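Agglutinin alpha chain (PDB 4R6R) binds D-galactose and the T-antigen disaccharide Gal-beta1,3-GalNAc as a tetrameric plant lectin of the jacalin family, and selectively recognises human IgA1. Local coordinates at residues F4-F9 with V30-N35; L17-E22 with G94-T99; K45-G50 with I120-D125; S62-E67 with K87-T92. One frame throughout, in Å; residues are numbered along the deposited sequence.

Contact 1. Residues F4-F9 with V30-N35. With EDO (1,2-ethanediol), chain N; EDO (1,2-ethanediol), chain K.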
# COMPACT_ATOMS: atom_id res chain seq x y z
N PHE A 4 -19.57 13.95 -6.42
CA PHE A 4 -19.72 12.95 -5.38
C PHE A 4 -18.37 12.27 -5.20
O PHE A 4 -17.51 12.29 -6.08
CB PHE A 4 -20.76 11.90 -5.70
CG PHE A 4 -20.35 10.92 -6.78
CD1 PHE A 4 -20.70 11.13 -8.10
CD2 PHE A 4 -19.70 9.68 -6.46
CE1 PHE A 4 -20.37 10.24 -9.12
CE2 PHE A 4 -19.40 8.77 -7.48
CZ PHE A 4 -19.73 9.01 -8.79
N ASP A 5 -18.19 11.76 -3.99
CA ASP A 5 -16.93 11.03 -3.67
C ASP A 5 -17.25 10.04 -2.59
O ASP A 5 -17.49 10.43 -1.42
CB ASP A 5 -15.89 12.04 -3.20
CG ASP A 5 -14.52 11.42 -2.90
OD1 ASP A 5 -14.39 10.19 -2.97
OD2 ASP A 5 -13.54 12.17 -2.65
N ASP A 6 -17.37 8.76 -2.95
CA ASP A 6 -17.76 7.76 -1.98
C ASP A 6 -16.67 7.46 -0.96
O ASP A 6 -17.04 7.16 0.18
CB ASP A 6 -18.17 6.44 -2.61
CG ASP A 6 -19.48 6.52 -3.35
OD1 ASP A 6 -20.35 7.45 -3.09
OD2 ASP A 6 -19.73 5.68 -4.18
N GLY A 7 -15.43 7.68 -1.35
CA GLY A 7 -14.24 7.33 -0.54
C GLY A 7 -13.78 5.95 -0.90
O GLY A 7 -14.21 5.35 -1.87
N ALA A 8 -12.85 5.45 -0.08
CA ALA A 8 -12.31 4.11 -0.26
C ALA A 8 -12.83 3.05 0.74
O ALA A 8 -13.04 3.37 1.92
CB ALA A 8 -10.78 4.20 -0.15
N PHE A 9 -12.94 1.79 0.28
CA PHE A 9 -13.59 0.73 1.06
C PHE A 9 -12.73 -0.50 0.92
O PHE A 9 -11.54 -0.42 0.53
CB PHE A 9 -15.06 0.54 0.60
CG PHE A 9 -15.85 1.75 0.86
CD1 PHE A 9 -16.44 1.95 2.11
CD2 PHE A 9 -15.95 2.72 -0.12
CE1 PHE A 9 -17.11 3.13 2.35
CE2 PHE A 9 -16.60 3.90 0.13
CZ PHE A 9 -17.19 4.12 1.37
N VAL A 30 -23.19 2.44 -5.45
CA VAL A 30 -22.42 1.25 -5.20
C VAL A 30 -22.62 0.76 -3.78
O VAL A 30 -22.62 1.56 -2.82
CB VAL A 30 -20.92 1.54 -5.41
CG1 VAL A 30 -20.03 0.30 -5.22
CG2 VAL A 30 -20.65 2.13 -6.82
N VAL A 31 -22.84 -0.55 -3.68
CA VAL A 31 -22.73 -1.22 -2.36
C VAL A 31 -21.30 -1.77 -2.23
O VAL A 31 -20.94 -2.69 -3.02
CB VAL A 31 -23.74 -2.36 -2.18
CG1 VAL A 31 -23.58 -2.96 -0.75
CG2 VAL A 31 -25.17 -1.81 -2.40
N TYR A 32 -20.50 -1.15 -1.38
CA TYR A 32 -19.14 -1.64 -1.17
C TYR A 32 -19.16 -2.72 -0.14
O TYR A 32 -20.16 -2.93 0.59
CB TYR A 32 -18.28 -0.44 -0.68
CG TYR A 32 -18.21 0.71 -1.65
CD1 TYR A 32 -17.30 0.64 -2.73
CD2 TYR A 32 -19.11 1.80 -1.59
CE1 TYR A 32 -17.21 1.71 -3.64
CE2 TYR A 32 -19.02 2.87 -2.51
CZ TYR A 32 -18.05 2.80 -3.53
OH TYR A 32 -17.90 3.73 -4.52
N ASP A 33 -18.00 -3.35 0.02
CA ASP A 33 -17.74 -4.07 1.28
C ASP A 33 -16.88 -3.16 2.17
O ASP A 33 -15.96 -2.50 1.68
CB ASP A 33 -16.94 -5.33 1.03
CG ASP A 33 -16.78 -6.14 2.32
OD1 ASP A 33 -17.85 -6.62 2.76
OD2 ASP A 33 -15.63 -6.18 2.85
N LEU A 34 -17.18 -3.16 3.45
CA LEU A 34 -16.40 -2.53 4.47
C LEU A 34 -16.12 -3.55 5.58
O LEU A 34 -16.99 -3.82 6.42
CB LEU A 34 -17.12 -1.27 5.01
CG LEU A 34 -16.27 -0.54 6.09
CD1 LEU A 34 -14.91 0.00 5.59
CD2 LEU A 34 -17.15 0.54 6.73
N ASN A 35 -14.90 -4.04 5.53
CA ASN A 35 -14.44 -5.05 6.52
C ASN A 35 -15.49 -6.12 6.75
O ASN A 35 -15.79 -6.46 7.90
CB ASN A 35 -14.08 -4.33 7.81
CG ASN A 35 -13.07 -3.26 7.59
OD1 ASN A 35 -13.29 -2.07 8.02
ND2 ASN A 35 -12.00 -3.60 6.90
C1 EDO N . -21.61 12.08 -1.13
O1 EDO N . -22.29 10.82 -1.27
C2 EDO N . -20.52 12.02 -2.11
O2 EDO N . -19.53 12.85 -1.62
C1 EDO K . -17.67 -2.55 9.31
O1 EDO K . -17.95 -3.96 9.44
C2 EDO K . -16.26 -2.26 9.84
O2 EDO K . -15.97 -3.04 11.05
O HOH W 1 -22.54 4.97 -4.16

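Contact 2. Residues L17-E22 with G94-T99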
# COMPACT_ATOMS: atom_id res chain seq x y z
N LEU A 17 -26.70 1.11 -11.47
CA LEU A 17 -26.56 2.28 -12.32
C LEU A 17 -27.75 2.32 -13.28
O LEU A 17 -28.56 1.35 -13.36
CB LEU A 17 -25.22 2.32 -13.06
CG LEU A 17 -25.00 1.21 -14.10
CD1 LEU A 17 -25.65 1.58 -15.44
CD2 LEU A 17 -23.50 1.07 -14.35
N SER A 18 -27.96 3.50 -13.84
CA SER A 18 -29.00 3.59 -14.86
C SER A 18 -28.40 4.16 -16.10
O SER A 18 -27.36 4.81 -16.08
CB SER A 18 -30.20 4.32 -14.35
OG SER A 18 -29.93 5.73 -14.28
N TYR A 19 -29.04 3.89 -17.24
CA TYR A 19 -28.53 4.32 -18.54
C TYR A 19 -29.64 4.46 -19.54
O TYR A 19 -30.76 4.03 -19.32
CB TYR A 19 -27.51 3.27 -19.07
CG TYR A 19 -28.17 1.94 -19.42
CD1 TYR A 19 -28.33 0.98 -18.43
CD2 TYR A 19 -28.67 1.63 -20.71
CE1 TYR A 19 -28.98 -0.23 -18.69
CE2 TYR A 19 -29.29 0.41 -20.97
CZ TYR A 19 -29.40 -0.50 -19.94
OH TYR A 19 -30.03 -1.75 -20.15
N ASN A 20 -29.31 5.18 -20.61
CA ASN A 20 -30.27 5.36 -21.72
C ASN A 20 -29.51 4.94 -22.98
O ASN A 20 -28.37 5.34 -23.19
CB ASN A 20 -30.70 6.82 -21.72
CG ASN A 20 -31.80 7.12 -22.73
OD1 ASN A 20 -31.62 6.89 -23.90
ND2 ASN A 20 -32.91 7.76 -22.27
N LYS A 21 -30.18 4.11 -23.82
CA LYS A 21 -29.57 3.58 -24.99
C LYS A 21 -29.42 4.61 -26.13
O LYS A 21 -28.85 4.28 -27.15
CB LYS A 21 -30.41 2.38 -25.48
CG LYS A 21 -30.50 1.24 -24.47
CD LYS A 21 -31.42 0.17 -25.08
CE LYS A 21 -31.44 -1.06 -24.13
NZ LYS A 21 -32.38 -2.09 -24.67
N GLU A 22 -29.87 5.85 -25.92
CA GLU A 22 -29.64 6.90 -26.87
C GLU A 22 -28.78 7.99 -26.34
O GLU A 22 -28.35 8.85 -27.14
CB GLU A 22 -30.92 7.50 -27.44
CG GLU A 22 -31.77 6.44 -28.17
CD GLU A 22 -32.95 7.01 -28.92
OE1 GLU A 22 -33.12 8.25 -28.84
OE2 GLU A 22 -33.73 6.23 -29.53
N GLY A 94 -22.50 -5.37 -19.37
CA GLY A 94 -22.55 -4.24 -20.27
C GLY A 94 -22.05 -4.66 -21.68
O GLY A 94 -21.86 -5.85 -21.96
N PRO A 95 -21.90 -3.71 -22.59
CA PRO A 95 -22.01 -2.28 -22.32
C PRO A 95 -23.40 -1.75 -22.03
O PRO A 95 -24.42 -2.22 -22.55
CB PRO A 95 -21.51 -1.65 -23.59
CG PRO A 95 -21.88 -2.65 -24.67
CD PRO A 95 -21.50 -3.97 -24.00
N TYR A 96 -23.40 -0.80 -21.12
CA TYR A 96 -24.61 0.01 -20.77
C TYR A 96 -24.43 1.39 -21.33
O TYR A 96 -23.40 2.01 -21.10
CB TYR A 96 -24.76 0.10 -19.25
CG TYR A 96 -24.81 -1.27 -18.63
CD1 TYR A 96 -25.87 -2.14 -18.89
CD2 TYR A 96 -23.75 -1.71 -17.80
CE1 TYR A 96 -25.91 -3.42 -18.33
CE2 TYR A 96 -23.78 -2.95 -17.23
CZ TYR A 96 -24.88 -3.79 -17.50
OH TYR A 96 -24.85 -5.06 -16.93
N GLY A 97 -25.44 1.93 -22.03
CA GLY A 97 -25.37 3.31 -22.57
C GLY A 97 -25.12 3.23 -24.07
O GLY A 97 -25.61 2.28 -24.77
N VAL A 98 -24.33 4.15 -24.59
CA VAL A 98 -24.07 4.25 -26.00
C VAL A 98 -22.57 4.12 -26.24
O VAL A 98 -21.76 4.95 -25.72
CB VAL A 98 -24.56 5.61 -26.54
CG1 VAL A 98 -24.19 5.79 -28.02
CG2 VAL A 98 -26.05 5.73 -26.32
N THR A 99 -22.21 3.14 -27.05
CA THR A 99 -20.78 2.92 -27.30
C THR A 99 -20.24 3.76 -28.45
O THR A 99 -19.81 3.21 -29.47
CB THR A 99 -20.51 1.43 -27.50
OG1 THR A 99 -21.45 0.91 -28.48
CG2 THR A 99 -20.74 0.66 -26.19

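Contact 3. Residues K45-G50 with I120-D125. With 147 (4-nitrophenyl beta-D-galactopyranoside), chain I.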
# COMPACT_ATOMS: atom_id res chain seq x y z
N LYS A 45 -27.75 10.61 -8.18
CA LYS A 45 -28.85 10.66 -9.16
C LYS A 45 -28.67 11.66 -10.24
O LYS A 45 -28.24 12.78 -10.00
CB LYS A 45 -30.13 11.01 -8.39
CG LYS A 45 -30.44 9.95 -7.34
CD LYS A 45 -31.22 8.83 -7.96
CE LYS A 45 -32.69 9.22 -8.12
NZ LYS A 45 -33.25 8.52 -9.32
N SER A 46 -29.01 11.26 -11.45
CA SER A 46 -29.18 12.25 -12.52
C SER A 46 -30.22 13.27 -12.12
O SER A 46 -31.19 12.95 -11.41
CB SER A 46 -29.67 11.52 -13.78
OG SER A 46 -29.97 12.42 -14.85
N PHE A 47 -30.06 14.46 -12.71
CA PHE A 47 -31.08 15.55 -12.63
C PHE A 47 -32.30 15.23 -13.47
O PHE A 47 -33.35 15.88 -13.28
CB PHE A 47 -30.51 16.85 -13.14
CG PHE A 47 -29.31 17.38 -12.40
CD1 PHE A 47 -28.91 16.89 -11.16
CD2 PHE A 47 -28.57 18.43 -12.97
CE1 PHE A 47 -27.77 17.43 -10.54
CE2 PHE A 47 -27.46 18.99 -12.34
CZ PHE A 47 -27.07 18.49 -11.10
N ILE A 48 -32.24 14.25 -14.36
CA ILE A 48 -33.36 13.87 -15.23
C ILE A 48 -33.82 12.43 -15.07
O ILE A 48 -33.10 11.58 -14.44
CB ILE A 48 -33.10 14.21 -16.73
CG1 ILE A 48 -32.01 13.28 -17.34
CG2 ILE A 48 -32.73 15.67 -16.91
CD1 ILE A 48 -31.73 13.62 -18.81
N THR A 49 -35.01 12.09 -15.54
CA THR A 49 -35.52 10.75 -15.40
C THR A 49 -35.57 10.16 -16.78
O THR A 49 -35.17 10.81 -17.74
CB THR A 49 -36.93 10.74 -14.79
OG1 THR A 49 -37.73 11.55 -15.65
CG2 THR A 49 -36.93 11.31 -13.36
N GLY A 50 -36.01 8.91 -16.88
CA GLY A 50 -36.14 8.25 -18.17
C GLY A 50 -35.05 7.19 -18.43
O GLY A 50 -34.94 6.64 -19.57
N ILE A 120 -22.25 13.98 -11.48
CA ILE A 120 -23.40 13.66 -12.33
C ILE A 120 -24.27 14.92 -12.39
O ILE A 120 -24.68 15.44 -11.35
CB ILE A 120 -24.19 12.49 -11.74
CG1 ILE A 120 -23.27 11.28 -11.62
CG2 ILE A 120 -25.38 12.09 -12.62
CD1 ILE A 120 -23.92 10.06 -11.03
N GLY A 121 -24.57 15.27 -13.63
CA GLY A 121 -25.53 16.37 -13.91
C GLY A 121 -26.76 15.73 -14.56
O GLY A 121 -27.43 14.84 -13.98
N TYR A 122 -27.08 16.07 -15.83
CA TYR A 122 -28.07 15.24 -16.57
C TYR A 122 -27.50 13.81 -16.71
O TYR A 122 -28.24 12.81 -16.71
CB TYR A 122 -28.34 15.85 -17.97
CG TYR A 122 -29.30 17.06 -17.97
CD1 TYR A 122 -29.50 17.82 -16.85
CD2 TYR A 122 -30.09 17.31 -19.09
CE1 TYR A 122 -30.37 18.90 -16.83
CE2 TYR A 122 -31.01 18.36 -19.07
CZ TYR A 122 -31.12 19.14 -17.95
OH TYR A 122 -32.02 20.19 -17.90
N TRP A 123 -26.19 13.77 -16.98
CA TRP A 123 -25.49 12.45 -17.16
C TRP A 123 -24.25 12.42 -16.26
O TRP A 123 -23.81 13.43 -15.70
CB TRP A 123 -25.13 12.14 -18.63
CG TRP A 123 -26.37 12.27 -19.44
CD1 TRP A 123 -27.43 11.37 -19.51
CD2 TRP A 123 -26.79 13.46 -20.21
NE1 TRP A 123 -28.45 11.92 -20.29
CE2 TRP A 123 -28.09 13.15 -20.74
CE3 TRP A 123 -26.23 14.71 -20.45
CZ2 TRP A 123 -28.82 14.08 -21.52
CZ3 TRP A 123 -26.95 15.62 -21.28
CH2 TRP A 123 -28.21 15.30 -21.78
N LEU A 124 -23.65 11.21 -16.16
CA LEU A 124 -22.36 11.04 -15.50
C LEU A 124 -21.33 11.85 -16.32
O LEU A 124 -21.02 11.53 -17.45
CB LEU A 124 -22.01 9.55 -15.48
CG LEU A 124 -20.63 9.19 -14.81
CD1 LEU A 124 -20.55 9.66 -13.38
CD2 LEU A 124 -20.43 7.66 -14.95
N ASP A 125 -20.79 12.87 -15.69
CA ASP A 125 -19.85 13.75 -16.37
C ASP A 125 -18.46 13.17 -16.42
O ASP A 125 -17.82 13.24 -17.44
CB ASP A 125 -19.77 15.11 -15.64
CG ASP A 125 -21.14 15.81 -15.51
OD1 ASP A 125 -21.77 15.96 -16.58
OD2 ASP A 125 -21.58 16.14 -14.36
C1 147 I . -25.94 19.98 -16.64
C2 147 I . -24.85 20.66 -15.76
O2 147 I . -25.09 22.08 -15.53
C3 147 I . -23.45 20.48 -16.38
O3 147 I . -22.48 20.95 -15.42
C4 147 I . -23.23 18.94 -16.72
O4 147 I . -23.22 18.30 -15.46
C5 147 I . -24.46 18.41 -17.59
C6 147 I . -24.24 17.04 -18.29
O6 147 I . -24.39 15.93 -17.38
O5 147 I . -25.71 18.51 -16.85
O1 147 I . -27.22 20.32 -16.04
O HOH W 2 -26.22 14.29 -9.27

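Contact 4. Residues S62-E67 with K87-T92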
# COMPACT_ATOMS: atom_id res chain seq x y z
N SER A 62 -15.38 -13.77 -4.15
CA SER A 62 -14.65 -14.50 -5.18
C SER A 62 -14.68 -13.84 -6.54
O SER A 62 -13.76 -14.04 -7.37
CB SER A 62 -15.17 -15.95 -5.27
OG SER A 62 -16.47 -15.99 -5.80
N GLU A 63 -15.74 -13.04 -6.75
CA GLU A 63 -15.91 -12.26 -8.02
C GLU A 63 -15.49 -10.80 -7.83
O GLU A 63 -15.94 -10.21 -6.87
CB GLU A 63 -17.36 -12.31 -8.54
CG GLU A 63 -17.52 -11.58 -9.87
CD GLU A 63 -18.90 -11.65 -10.48
OE1 GLU A 63 -19.86 -12.00 -9.77
OE2 GLU A 63 -19.03 -11.34 -11.70
N TYR A 64 -14.64 -10.27 -8.71
CA TYR A 64 -14.21 -8.89 -8.59
C TYR A 64 -13.92 -8.36 -9.98
O TYR A 64 -13.58 -9.07 -10.92
CB TYR A 64 -12.93 -8.79 -7.70
CG TYR A 64 -11.80 -9.65 -8.18
CD1 TYR A 64 -10.91 -9.20 -9.13
CD2 TYR A 64 -11.69 -10.99 -7.73
CE1 TYR A 64 -9.88 -10.02 -9.61
CE2 TYR A 64 -10.68 -11.80 -8.21
CZ TYR A 64 -9.82 -11.33 -9.15
OH TYR A 64 -8.81 -12.14 -9.61
N ILE A 65 -14.04 -7.03 -10.07
CA ILE A 65 -13.82 -6.30 -11.36
C ILE A 65 -12.32 -6.35 -11.75
O ILE A 65 -11.46 -6.06 -10.93
CB ILE A 65 -14.34 -4.87 -11.28
CG1 ILE A 65 -15.86 -4.90 -11.09
CG2 ILE A 65 -13.94 -4.07 -12.54
CD1 ILE A 65 -16.41 -3.58 -10.51
N MET A 66 -12.10 -6.72 -13.00
CA MET A 66 -10.76 -6.76 -13.63
C MET A 66 -10.54 -5.65 -14.64
O MET A 66 -9.43 -5.30 -14.98
CB MET A 66 -10.50 -8.16 -14.25
CG MET A 66 -10.44 -9.26 -13.20
SD MET A 66 -10.14 -10.87 -14.02
CE MET A 66 -8.41 -10.78 -14.59
N GLU A 67 -11.62 -5.10 -15.21
CA GLU A 67 -11.47 -4.02 -16.18
C GLU A 67 -12.73 -3.20 -16.19
O GLU A 67 -13.83 -3.78 -16.19
CB GLU A 67 -11.23 -4.54 -17.64
CG GLU A 67 -11.00 -3.39 -18.63
CD GLU A 67 -10.52 -3.83 -20.00
OE1 GLU A 67 -10.26 -5.04 -20.19
OE2 GLU A 67 -10.36 -2.99 -20.89
N LYS A 87 -15.90 -5.74 -16.58
CA LYS A 87 -15.52 -7.13 -16.77
C LYS A 87 -14.97 -7.62 -15.45
O LYS A 87 -14.07 -6.99 -14.88
CB LYS A 87 -14.43 -7.24 -17.85
CG LYS A 87 -13.90 -8.65 -18.02
CD LYS A 87 -12.66 -8.51 -18.87
CE LYS A 87 -11.88 -9.81 -18.88
NZ LYS A 87 -10.90 -9.67 -20.00
N THR A 88 -15.47 -8.78 -14.96
CA THR A 88 -14.94 -9.38 -13.74
C THR A 88 -14.25 -10.66 -14.14
O THR A 88 -14.17 -11.00 -15.34
CB THR A 88 -16.01 -9.76 -12.67
OG1 THR A 88 -16.87 -10.78 -13.16
CG2 THR A 88 -16.98 -8.60 -12.40
N ASN A 89 -13.70 -11.33 -13.12
CA ASN A 89 -13.07 -12.65 -13.34
C ASN A 89 -14.08 -13.70 -13.74
O ASN A 89 -13.67 -14.80 -14.14
CB ASN A 89 -12.24 -13.08 -12.13
CG ASN A 89 -13.04 -13.12 -10.84
OD1 ASN A 89 -13.97 -12.33 -10.63
ND2 ASN A 89 -12.70 -14.03 -9.99
N LYS A 90 -15.37 -13.42 -13.63
CA LYS A 90 -16.40 -14.41 -13.94
C LYS A 90 -17.19 -14.09 -15.19
O LYS A 90 -17.58 -14.98 -15.92
CB LYS A 90 -17.34 -14.56 -12.72
CG LYS A 90 -16.61 -14.96 -11.43
CD LYS A 90 -15.79 -16.24 -11.54
CE LYS A 90 -15.00 -16.52 -10.27
NZ LYS A 90 -15.74 -17.41 -9.33
N LYS A 91 -17.48 -12.82 -15.46
CA LYS A 91 -18.25 -12.47 -16.66
C LYS A 91 -18.22 -10.98 -16.95
O LYS A 91 -17.55 -10.24 -16.22
CB LYS A 91 -19.68 -12.95 -16.54
CG LYS A 91 -20.43 -12.14 -15.51
CD LYS A 91 -21.83 -12.72 -15.29
CE LYS A 91 -22.76 -12.25 -16.39
NZ LYS A 91 -23.72 -13.33 -16.76
N THR A 92 -18.88 -10.55 -18.01
CA THR A 92 -18.84 -9.14 -18.47
C THR A 92 -20.25 -8.65 -18.29
O THR A 92 -21.22 -9.37 -18.65
CB THR A 92 -18.39 -9.04 -19.94
OG1 THR A 92 -17.03 -9.54 -19.99
CG2 THR A 92 -18.42 -7.57 -20.45
O HOH W 3 -9.07 -7.18 -18.78

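Contact 1. Residues F4-F9 with V30-N35
Asp6 and Phe9 of residues 4-9 both meet Tyr32, one at the hydroxyl end and the other over the ring. Phe4 and Asp5, just before them, belong to strand 2-5: Phe4 stacks on His44 and Asp5 bonds to Tyr130, while a 1,2-ethanediol molecule, probably from the crystallisation liquor, donates to Asp5 O. Asp6 is next. Its OD2 accepts a hydrogen bond from Tyr32 OH at 2.7 Å, lying at the edge of the ring in its plane and using the lone pair anti to OD1, with carboxylate and ring planes 82° apart. A water also donates to Asp6 OD2, at 2.9 Å, and itself accepts from Val30 N, so the same oxygen is tied to two points of strand 25-34. OD1 of Asp6 is taken up by His44 NE2. In the beta-prism fold this is a junction of two of the three sheets: the chain just after strand 2-5 of one packs on strand 25-34 of another. After Gly7 and Ala8 comes Phe9, whose CG, anti to its carbonyl carbon (chi1 -63°), lies 3.6 Å from Tyr32 CG. The Phe9 ring makes an offset stack on Tyr32, planes 18° apart and centroids 4.2 Å apart; its CD2 sits over the middle of the tyrosine ring, 3.4 Å from Tyr32 CG. Val30 CG1 covers the opposite face of Tyr32, which is therefore sandwiched. Phe9 CB rests 3.3 Å from Asp33 O, and Phe9 CD1 meets Leu34 CD1 at 4.3 Å. Leu34 also packs on Leu34 of the second subunit.

Contact 2. Residues L17-E22 with G94-T99
Tyr19 lays one face of its ring over the side chain of Tyr96, and the two rings are neither stacked nor edge-to-face: their planes are 40° apart and their centroids 5.4 Å. Over that face of Tyr19 lies Tyr96 CB, 4.1 Å from the ring centroid, a CH-pi contact displaced toward the rim. The aromatic carbons meet beside it, Tyr19 CE1 to Tyr96 CD1 at 3.7 Å. Tyr19 CG stands between its own backbone N and carbonyl carbon (chi1 67°), which sets CG off toward residues 94-99. On the same ring, Tyr19 CD2 comes 3.5 Å from Gly97 N. Leu17, two residues back along the same strand, sends CD1 to Tyr96 CB at 4.2 Å, and the two side chains cross at about a right angle.

Beyond the tyrosines the chain of residues 17-22 turns. Asn20 OD1 accepts from Glu22 N at 2.9 Å, an Asx turn with the donor in the carbonyl plane, and Val98 CG2 packs against this turn, 3.3 Å from Lys21 O.

This is mostly apolar packing near the surface between two sheets of the beta prism. The axes of the short strand segments 17-19 and 94-97 approach to 6.7 Å at 63°. Strand 52-57, the sheet neighbour of strand 11-19, lines the same interface: Val54 touches both Leu17 and Tyr96, Ile56 touches Tyr96, and Thr52 lies against Tyr19.

Contact 3. Residues K45-G50 with I120-D125
Phe47 and Tyr122 bring two loops together with CA atoms 5.0 Å apart, and Phe47 N donates to Gly121 O at 2.9 Å, almost straight (170°) though above the carbonyl plane. The site is the galactose pocket at one end of the beta-prism fold. Ser46 OG, anti to its backbone N (chi1 176°), has two bonds: it accepts from Ile48 N, a local ST turn, and it donates to Tyr122 O at 2.6 Å, the link to residues 120-125. Phe47 lays a ring face over Gly121, whose CA stands 3.8 Å from the ring centroid. Ile48 CG2 sits over the centre of the Tyr122 ring, 3.6 Å from the centroid and only 4° off the normal, while Ile48 CD1 reaches Trp123.

Residues 122 and 123 present their backbone N-H groups to the bound 4-nitrophenyl galactoside: Tyr122 N donates to the ring oxygen O5, and Trp123 N to O6. Gly1 N also bonds the ligand. Asp125, its OD2 also hydrogen-bonded with Ser119 OG, accepts from O6 of the sugar through OD1 at 2.7 Å, and Gly121 CA lies 3.4 Å from O4.

Contact 4. Residues S62-E67 with K87-T92
Asn89 locks onto residues 62-64 with both ends of its amide, ND2 donating to Ser62 O at 2.8 Å in the plane of both groups and OD1 accepting from Tyr64 N, which stands above the carbonyl plane. That grip fixes the rotation of the amide, and the Tyr64 ring lies stacked against it, planes 26° apart and Tyr64 CE2 3.5 Å from Asn89 ND2. Close by, Thr88 OG1 donates to Glu63 OE2 at 2.7 Å, on the lone pair anti to OE1. The same OG1 accepts from Lys90 N and Lys91 N, so three bonds hold the hydroxyl while it shapes the turn after strand 78-88. Glu63 is buried; its OE2 also bonds Tyr93 OH and its OE1 bonds Asp59 N. The backbones are just as tightly joined where Met66 N and Glu67 N both donate to Lys87 O, at 2.7 and 3.1 Å, a classic beta bulge.

The side chains past the bulge are looser. Glu67 and Lys87 lie on one face of the sheet, meeting CB to CB at 4.2 Å; their charged ends, Glu67 OE1 and Lys87 NZ, are 4.7 Å apart and linked through a water whose bond to NZ is weak. Exposed Lys90 crosses Glu63 with its aliphatic part.

The contact closes the open end of the hairpin 65-75/78-88. Ile65 packs on Phe86 and, across to another sheet, on Ile113, and strand 102-108 flanks Glu67.

Overall arrangement
The four contacts sample all three sheets of the prism. Contact 1 is the buried one, joining two sheets through an aromatic stack and a carboxylate bond; contact 2 lies at the surface on the opposite side of the chain's centre and relies mainly on apolar and aromatic packing. They share the sheet of strands 11-19 and 25-34. Contact 4, partly buried with exposed lysines at its edge, is pairing within one sheet, rich in backbone and amide bonds, and shares that sheet with contact 2 through strands 78-88 and 92-97. Contact 3, also partly buried, joins loops and carries the sugar; it touches contact 1 where Phe4 meets Ile120, and contact 2 at Asn20 and Gly50.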